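Local coordinates for alanine racemase (Actinobacillus succinogenes, PDB 3C3K), which has the two-lobed fold of the periplasmic binding protein-like, LacI-type family and probably binds a small ligand between its lobes, at residues A215-D220 with A231-Q236. Sequence-based numbering, arbitrary orientation.
Sequences AVVGFD and ALTTVQ
Val-235 presses its branched side chain against one face of the Phe-219 ring: CB of Val-235 sits 3.8 Å from the ring centroid, only 6° off the normal, in a CH-pi contact. CB lies over the centre, and its methyls spread to one side, CG1 over the CE1-CZ edge of the ring and CG2 over CE2-CD2, with CG2 3.8 Å from CE2 of Phe-219. Asp-220 OD1 lies in the ring plane at its edge, and Arg-142 adds a cation-pi contact. The two backbones run in roughly the same direction. Gly-218 N donates an almost straight hydrogen bond to Thr-233 O (2.8 Å, 173°), and Asp-220 N gives a more bent one to Val-235 O (2.6 Å). Between them OG1 of Thr-234, anti to the backbone N (chi1 -172°), comes within 3.1 Å of Phe-219 N, but the angle is poor and its hydrogen bond is to Asp-193. At the other end of the contact, Leu-232 CD1 meets Val-216 CG1 at 3.8 Å, beside helix 193-205, while Val-217 and Val-235 both touch Val-115 of helix 108-121. Within one lobe, the contact thus ties 215-220, which carries the parallel edge strand 215-217, to 231-236, whose strand 234-236 pairs antiparallel with 270-272. Asp-220 OD2 meets a glycerol, probably from the crystallisation liquor, which may mark a pocket. The amide bond fixes the backbone of Asp-220, while Gln-237 holds OD1, which probably sets the carboxylate's orientation.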
ATOM      1  N   ALA B 215      12.079 -22.433  -7.483  1.00 14.67           N
ATOM      2  CA  ALA B 215      11.420 -21.445  -8.312  1.00 12.05           C
ATOM      3  C   ALA B 215      10.396 -20.740  -7.404  1.00 12.16           C
ATOM      4  O   ALA B 215       9.885 -21.364  -6.474  1.00 12.66           O
ATOM      5  CB  ALA B 215      10.704 -22.158  -9.388  1.00 12.00           C
ATOM      6  N   VAL B 216      10.076 -19.472  -7.669  1.00 11.51           N
ATOM      7  CA  VAL B 216       9.022 -18.719  -6.953  1.00 11.12           C
ATOM      8  C   VAL B 216       8.075 -18.080  -7.958  1.00 11.54           C
ATOM      9  O   VAL B 216       8.528 -17.499  -8.945  1.00 12.54           O
ATOM     10  CB  VAL B 216       9.609 -17.620  -6.005  1.00 12.51           C
ATOM     11  CG1 VAL B 216       8.486 -16.923  -5.191  1.00 10.15           C
ATOM     12  CG2 VAL B 216      10.676 -18.192  -5.044  1.00 12.47           C
ATOM     13  N   VAL B 217       6.770 -18.180  -7.710  1.00 12.01           N
ATOM     14  CA  VAL B 217       5.740 -17.504  -8.482  1.00 11.83           C
ATOM     15  C   VAL B 217       4.824 -16.782  -7.493  1.00 12.47           C
ATOM     16  O   VAL B 217       4.488 -17.308  -6.410  1.00 13.71           O
ATOM     17  CB  VAL B 217       4.930 -18.489  -9.401  1.00 12.08           C
ATOM     18  CG1 VAL B 217       3.716 -17.777 -10.106  1.00 13.10           C
ATOM     19  CG2 VAL B 217       5.868 -19.144 -10.400  1.00 10.19           C
ATOM     20  N   GLY B 218       4.490 -15.544  -7.824  1.00 12.48           N
ATOM     21  CA  GLY B 218       3.534 -14.773  -7.005  1.00 13.35           C
ATOM     22  C   GLY B 218       2.144 -14.576  -7.615  1.00 13.68           C
ATOM     23  O   GLY B 218       1.667 -15.384  -8.408  1.00 14.56           O
ATOM     24  N   PHE B 219       1.446 -13.524  -7.194  1.00 15.00           N
ATOM     25  CA  PHE B 219       0.092 -13.265  -7.696  1.00 15.24           C
ATOM     26  C   PHE B 219      -0.247 -11.781  -7.597  1.00 14.74           C
ATOM     27  O   PHE B 219       0.009 -11.158  -6.578  1.00 15.93           O
ATOM     28  CB  PHE B 219      -0.925 -14.131  -6.965  1.00 15.25           C
ATOM     29  CG  PHE B 219      -2.069 -14.617  -7.824  1.00 15.04           C
ATOM     30  CD1 PHE B 219      -3.068 -13.741  -8.222  1.00 12.95           C
ATOM     31  CD2 PHE B 219      -2.155 -15.941  -8.210  1.00 13.75           C
ATOM     32  CE1 PHE B 219      -4.142 -14.173  -9.023  1.00 13.18           C
ATOM     33  CE2 PHE B 219      -3.242 -16.410  -9.030  1.00 16.03           C
ATOM     34  CZ  PHE B 219      -4.249 -15.483  -9.428  1.00 15.57           C
ATOM     35  N   ASP B 220      -0.718 -11.216  -8.698  1.00 15.28           N
ATOM     36  CA  ASP B 220      -1.311  -9.860  -8.773  1.00 15.13           C
ATOM     37  C   ASP B 220      -0.596  -8.914  -9.713  1.00 14.29           C
ATOM     38  O   ASP B 220      -1.217  -8.094 -10.346  1.00 12.82           O
ATOM     39  CB  ASP B 220      -1.464  -9.173  -7.415  1.00 14.75           C
ATOM     40  CG  ASP B 220      -2.606  -9.753  -6.574  1.00 13.86           C
ATOM     41  OD1 ASP B 220      -3.393 -10.575  -7.035  1.00 16.46           O
ATOM     42  OD2 ASP B 220      -2.715  -9.350  -5.433  1.00 12.79           O
ATOM     43  N   ALA B 231      13.705 -10.781 -10.276  1.00 16.15           N
ATOM     44  CA  ALA B 231      12.344 -10.265 -10.522  1.00 16.08           C
ATOM     45  C   ALA B 231      11.382 -11.438 -10.494  1.00 15.48           C
ATOM     46  O   ALA B 231      11.749 -12.526 -10.880  1.00 14.06           O
ATOM     47  CB  ALA B 231      12.263  -9.577 -11.832  1.00 16.29           C
ATOM     48  N   LEU B 232      10.129 -11.143 -10.112  1.00 14.71           N
ATOM     49  CA  LEU B 232       9.163 -12.136  -9.706  1.00 15.12           C
ATOM     50  C   LEU B 232       8.165 -12.492 -10.792  1.00 16.18           C
ATOM     51  O   LEU B 232       7.432 -11.625 -11.244  1.00 15.38           O
ATOM     52  CB  LEU B 232       8.446 -11.634  -8.403  1.00 14.46           C
ATOM     53  CG  LEU B 232       7.355 -12.579  -7.995  1.00 15.01           C
ATOM     54  CD1 LEU B 232       8.051 -13.882  -7.500  1.00 13.81           C
ATOM     55  CD2 LEU B 232       6.493 -11.858  -6.930  1.00 17.49           C
ATOM     56  N   THR B 233       8.214 -13.748 -11.276  1.00 14.65           N
ATOM     57  CA  THR B 233       7.134 -14.305 -12.040  1.00 14.79           C
ATOM     58  C   THR B 233       5.836 -14.232 -11.259  1.00 14.29           C
ATOM     59  O   THR B 233       5.766 -14.497 -10.053  1.00 15.60           O
ATOM     60  CB  THR B 233       7.417 -15.728 -12.434  1.00 14.65           C
ATOM     61  OG1 THR B 233       8.603 -15.748 -13.214  1.00 12.63           O
ATOM     62  CG2 THR B 233       6.236 -16.371 -13.259  1.00 12.69           C
ATOM     63  N   THR B 234       4.787 -13.870 -11.945  1.00 14.77           N
ATOM     64  CA  THR B 234       3.545 -13.620 -11.256  1.00 14.64           C
ATOM     65  C   THR B 234       2.371 -13.775 -12.187  1.00 15.83           C
ATOM     66  O   THR B 234       2.525 -13.871 -13.429  1.00 15.65           O
ATOM     67  CB  THR B 234       3.577 -12.212 -10.614  1.00 14.91           C
ATOM     68  OG1 THR B 234       2.423 -12.031  -9.782  1.00 14.05           O
ATOM     69  CG2 THR B 234       3.675 -11.077 -11.697  1.00 12.61           C
ATOM     70  N   VAL B 235       1.190 -13.839 -11.579  1.00 15.48           N
ATOM     71  CA  VAL B 235      -0.050 -13.690 -12.323  1.00 14.18           C
ATOM     72  C   VAL B 235      -0.503 -12.227 -12.286  1.00 14.60           C
ATOM     73  O   VAL B 235      -0.959 -11.752 -11.253  1.00 16.28           O
ATOM     74  CB  VAL B 235      -1.172 -14.634 -11.799  1.00 14.50           C
ATOM     75  CG1 VAL B 235      -2.395 -14.487 -12.615  1.00  9.68           C
ATOM     76  CG2 VAL B 235      -0.710 -16.059 -11.814  1.00 12.42           C
ATOM     77  N   GLN B 236      -0.365 -11.540 -13.420  1.00 14.31           N
ATOM     78  CA  GLN B 236      -0.746 -10.122 -13.547  1.00 14.67           C
ATOM     79  C   GLN B 236      -2.239  -9.966 -13.698  1.00 13.94           C
ATOM     80  O   GLN B 236      -2.837 -10.578 -14.609  1.00 14.19           O
ATOM     81  CB  GLN B 236      -0.094  -9.538 -14.790  1.00 15.63           C
ATOM     82  CG  GLN B 236      -0.451  -8.095 -15.056  1.00 18.92           C
ATOM     83  CD  GLN B 236       0.320  -7.223 -14.152  1.00 25.61           C
ATOM     84  OE1 GLN B 236       1.550  -7.273 -14.163  1.00 31.60           O
ATOM     85  NE2 GLN B 236      -0.376  -6.429 -13.318  1.00 26.38           N
TER